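Aminoglycoside-O-phosphotransferase VIII (Streptomyces rimosus, PDB 4H05) phosphorylates aminoglycoside antibiotics at the 3'-hydroxyl, drawing on ATP and probably magnesium, and so gives resistance to them. Local coordinates at residues Leu171-Arg176 with Tyr266-Glu271. Residues are numbered along the deposited sequence; the frame is centred on the assembly and turned at random.
Sequences LAELER and YRLLDE
The carboxylate of Glu173, whose CG carbon rests on Leu268 CD2 at 3.9 Å, is gripped from one turn back and one turn ahead on its own helix. Arg176 NH2 reaches Glu173 OE2 at 2.7 Å, on the syn side, in a bent bond (137° at the hydrogen), and Arg169 forms a salt bridge to Glu173 OE1. With CG anti to the backbone N (chi1 -171°) and a bend at chi2, Glu173 turns its methylene groups to the leucine and its charge to the arginines.

Beside it Leu268 heads toward helix 167-177 and brings CD2 against its backbone. This methyl sits 3.6 Å from Leu174 CA and 3.8 Å from Leu174 CD2, and Leu170 also meets the Leu268 side chain. Leu174 answers with its own CD2, which lies 3.9 Å from Leu269 CA, while its CD1 faces Leu269 CD1 at 4.1 Å. Ala144 and Thr140 of helix 137-150 touch Leu174 and Leu269 respectively.

The axes of 171-176 and 266-270 come within 10.1 Å at 146°, roughly antiparallel, and the contact ties helix 167-177 to the C-terminal helix 260-270 of this kinase-like fold. Between these segments the attraction is apolar: leucine methyls pack on the opposing backbone and on one another. Cohesion here therefore probably rests on shape and burial, the Glu173 charge being met within its own helix.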
ATOM      1  N   LEU A 171     -13.125  -9.602 -14.506  1.00 35.84           N
ATOM      2  CA  LEU A 171     -13.569 -10.509 -13.485  1.00 33.30           C
ATOM      3  C   LEU A 171     -13.650 -11.946 -13.984  1.00 34.40           C
ATOM      4  O   LEU A 171     -13.309 -12.849 -13.214  1.00 36.43           O
ATOM      5  CB  LEU A 171     -14.892 -10.018 -12.928  1.00 35.35           C
ATOM      6  CG  LEU A 171     -15.529 -10.817 -11.827  1.00 38.91           C
ATOM      7  CD1 LEU A 171     -14.649 -10.573 -10.591  1.00 36.60           C
ATOM      8  CD2 LEU A 171     -16.996 -10.365 -11.669  1.00 37.71           C
ATOM      9  N   ALA A 172     -14.080 -12.188 -15.243  1.00 37.83           N
ATOM     10  CA  ALA A 172     -13.967 -13.576 -15.824  1.00 36.59           C
ATOM     11  C   ALA A 172     -12.489 -14.066 -15.713  1.00 36.27           C
ATOM     12  O   ALA A 172     -12.218 -15.219 -15.355  1.00 34.19           O
ATOM     13  CB  ALA A 172     -14.457 -13.653 -17.291  1.00 34.08           C
ATOM     14  N   GLU A 173     -11.527 -13.191 -16.029  1.00 37.65           N
ATOM     15  CA  GLU A 173     -10.128 -13.653 -16.100  1.00 39.24           C
ATOM     16  C   GLU A 173      -9.681 -13.983 -14.684  1.00 31.01           C
ATOM     17  O   GLU A 173      -9.103 -15.000 -14.415  1.00 25.32           O
ATOM     18  CB  GLU A 173      -9.236 -12.611 -16.800  1.00 41.73           C
ATOM     19  CG  GLU A 173      -7.806 -13.068 -17.121  1.00 42.79           C
ATOM     20  CD  GLU A 173      -7.755 -14.245 -18.062  1.00 44.33           C
ATOM     21  OE1 GLU A 173      -8.733 -14.431 -18.769  1.00 42.78           O
ATOM     22  OE2 GLU A 173      -6.786 -15.019 -18.067  1.00 44.53           O
ATOM     23  N   LEU A 174     -10.088 -13.151 -13.754  1.00 32.80           N
ATOM     24  CA  LEU A 174      -9.715 -13.331 -12.326  1.00 33.83           C
ATOM     25  C   LEU A 174     -10.228 -14.648 -11.739  1.00 36.25           C
ATOM     26  O   LEU A 174      -9.445 -15.426 -11.199  1.00 33.93           O
ATOM     27  CB  LEU A 174     -10.305 -12.174 -11.573  1.00 32.24           C
ATOM     28  CG  LEU A 174      -9.705 -11.531 -10.346  1.00 36.05           C
ATOM     29  CD1 LEU A 174     -10.626 -11.685  -9.197  1.00 28.50           C
ATOM     30  CD2 LEU A 174      -8.229 -11.815 -10.070  1.00 32.76           C
ATOM     31  N   GLU A 175     -11.541 -14.896 -11.899  1.00 37.94           N
ATOM     32  CA  GLU A 175     -12.196 -16.172 -11.499  1.00 36.43           C
ATOM     33  C   GLU A 175     -11.533 -17.348 -12.225  1.00 34.98           C
ATOM     34  O   GLU A 175     -11.240 -18.402 -11.627  1.00 34.01           O
ATOM     35  CB  GLU A 175     -13.740 -16.100 -11.719  1.00 39.62           C
ATOM     36  CG  GLU A 175     -14.561 -15.360 -10.631  1.00 37.79           C
ATOM     37  CD  GLU A 175     -15.947 -14.866 -11.117  1.00 40.31           C
ATOM     38  N   ARG A 176     -11.177 -17.176 -13.490  1.00 36.94           N
ATOM     39  CA  ARG A 176     -10.585 -18.307 -14.224  1.00 35.74           C
ATOM     40  C   ARG A 176      -9.199 -18.701 -13.769  1.00 39.17           C
ATOM     41  O   ARG A 176      -8.849 -19.888 -13.683  1.00 38.17           O
ATOM     42  CB  ARG A 176     -10.533 -17.995 -15.724  1.00 43.19           C
ATOM     43  CG  ARG A 176      -9.932 -19.129 -16.566  1.00 43.98           C
ATOM     44  CD  ARG A 176      -9.938 -18.806 -18.071  1.00 47.25           C
ATOM     45  NE  ARG A 176      -8.756 -18.014 -18.452  1.00 51.14           N
ATOM     46  CZ  ARG A 176      -7.490 -18.471 -18.495  1.00 48.93           C
ATOM     47  NH1 ARG A 176      -7.189 -19.735 -18.203  1.00 45.18           N
ATOM     48  NH2 ARG A 176      -6.503 -17.645 -18.820  1.00 47.39           N
ATOM     49  N   TYR A 266      -1.811 -11.834  -9.035  1.00 25.50           N
ATOM     50  CA  TYR A 266      -1.931 -10.743  -8.060  1.00 23.20           C
ATOM     51  C   TYR A 266      -1.723  -9.388  -8.691  1.00 23.86           C
ATOM     52  O   TYR A 266      -2.259  -8.388  -8.214  1.00 23.52           O
ATOM     53  CB  TYR A 266      -1.070 -11.026  -6.784  1.00 22.46           C
ATOM     54  CG  TYR A 266      -1.671 -12.157  -5.928  1.00 22.27           C
ATOM     55  CD1 TYR A 266      -2.828 -11.936  -5.181  1.00 22.39           C
ATOM     56  CD2 TYR A 266      -1.130 -13.420  -5.902  1.00 24.47           C
ATOM     57  CE1 TYR A 266      -3.412 -12.926  -4.463  1.00 21.72           C
ATOM     58  CE2 TYR A 266      -1.731 -14.456  -5.149  1.00 25.25           C
ATOM     59  CZ  TYR A 266      -2.900 -14.180  -4.502  1.00 24.22           C
ATOM     60  OH  TYR A 266      -3.516 -15.112  -3.819  1.00 28.30           O
ATOM     61  N   ARG A 267      -1.071  -9.336  -9.852  1.00 22.92           N
ATOM     62  CA  ARG A 267      -1.078  -8.127 -10.649  1.00 23.88           C
ATOM     63  C   ARG A 267      -2.477  -7.853 -11.220  1.00 24.88           C
ATOM     64  O   ARG A 267      -2.869  -6.694 -11.326  1.00 27.54           O
ATOM     65  CB  ARG A 267      -0.072  -8.174 -11.839  1.00 27.92           C
ATOM     66  CG  ARG A 267       1.411  -7.843 -11.580  1.00 31.08           C
ATOM     67  CD  ARG A 267       2.212  -7.608 -12.920  1.00 33.46           C
ATOM     68  NE  ARG A 267       3.033  -8.786 -12.948  1.00 48.14           N
ATOM     69  CZ  ARG A 267       2.954  -9.843 -13.733  1.00 43.37           C
ATOM     70  NH1 ARG A 267       2.223  -9.889 -14.813  1.00 40.87           N
ATOM     71  NH2 ARG A 267       3.721 -10.869 -13.406  1.00 45.82           N
ATOM     72  N   LEU A 268      -3.173  -8.902 -11.651  1.00 24.79           N
ATOM     73  CA  LEU A 268      -4.527  -8.788 -12.189  1.00 25.39           C
ATOM     74  C   LEU A 268      -5.520  -8.421 -11.096  1.00 27.66           C
ATOM     75  O   LEU A 268      -6.348  -7.479 -11.232  1.00 26.48           O
ATOM     76  CB  LEU A 268      -4.956 -10.118 -12.864  1.00 24.76           C
ATOM     77  CG  LEU A 268      -6.423 -10.230 -13.211  1.00 26.33           C
ATOM     78  CD1 LEU A 268      -6.867  -9.187 -14.266  1.00 24.26           C
ATOM     79  CD2 LEU A 268      -6.715 -11.712 -13.608  1.00 29.55           C
ATOM     80  N   LEU A 269      -5.412  -9.105  -9.971  1.00 26.83           N
ATOM     81  CA  LEU A 269      -6.276  -8.675  -8.836  1.00 27.72           C
ATOM     82  C   LEU A 269      -6.214  -7.182  -8.533  1.00 26.88           C
ATOM     83  O   LEU A 269      -7.244  -6.518  -8.208  1.00 24.16           O
ATOM     84  CB  LEU A 269      -5.943  -9.497  -7.589  1.00 26.85           C
ATOM     85  CG  LEU A 269      -6.769  -9.200  -6.338  1.00 28.21           C
ATOM     86  CD1 LEU A 269      -8.247  -9.528  -6.615  1.00 25.64           C
ATOM     87  CD2 LEU A 269      -6.185  -9.954  -5.115  1.00 23.98           C
ATOM     88  N   ASP A 270      -5.012  -6.656  -8.639  1.00 24.61           N
ATOM     89  CA  ASP A 270      -4.788  -5.304  -8.239  1.00 26.83           C
ATOM     90  C   ASP A 270      -5.419  -4.309  -9.197  1.00 29.08           C
ATOM     91  O   ASP A 270      -5.662  -3.180  -8.817  1.00 24.57           O
ATOM     92  CB  ASP A 270      -3.294  -4.992  -8.061  1.00 26.04           C
ATOM     93  CG  ASP A 270      -3.047  -3.716  -7.208  1.00 29.28           C
ATOM     94  OD1 ASP A 270      -3.693  -3.518  -6.141  1.00 27.77           O
ATOM     95  OD2 ASP A 270      -2.246  -2.862  -7.618  1.00 30.97           O
ATOM     96  N   GLU A 271      -5.677  -4.715 -10.431  1.00 31.57           N
ATOM     97  CA  GLU A 271      -6.321  -3.833 -11.360  1.00 33.53           C
ATOM     98  C   GLU A 271      -7.719  -3.461 -10.895  1.00 33.77           C
ATOM     99  O   GLU A 271      -8.289  -2.508 -11.396  1.00 35.70           O
ATOM    100  CB  GLU A 271      -6.475  -4.541 -12.691  1.00 35.22           C
ATOM    101  CG  GLU A 271      -5.165  -5.093 -13.279  1.00 35.61           C
ATOM    102  CD  GLU A 271      -4.679  -4.219 -14.377  1.00 38.48           C
ATOM    103  OE1 GLU A 271      -4.825  -2.988 -14.172  1.00 41.10           O
ATOM    104  OE2 GLU A 271      -4.211  -4.749 -15.414  1.00 33.68           O
TER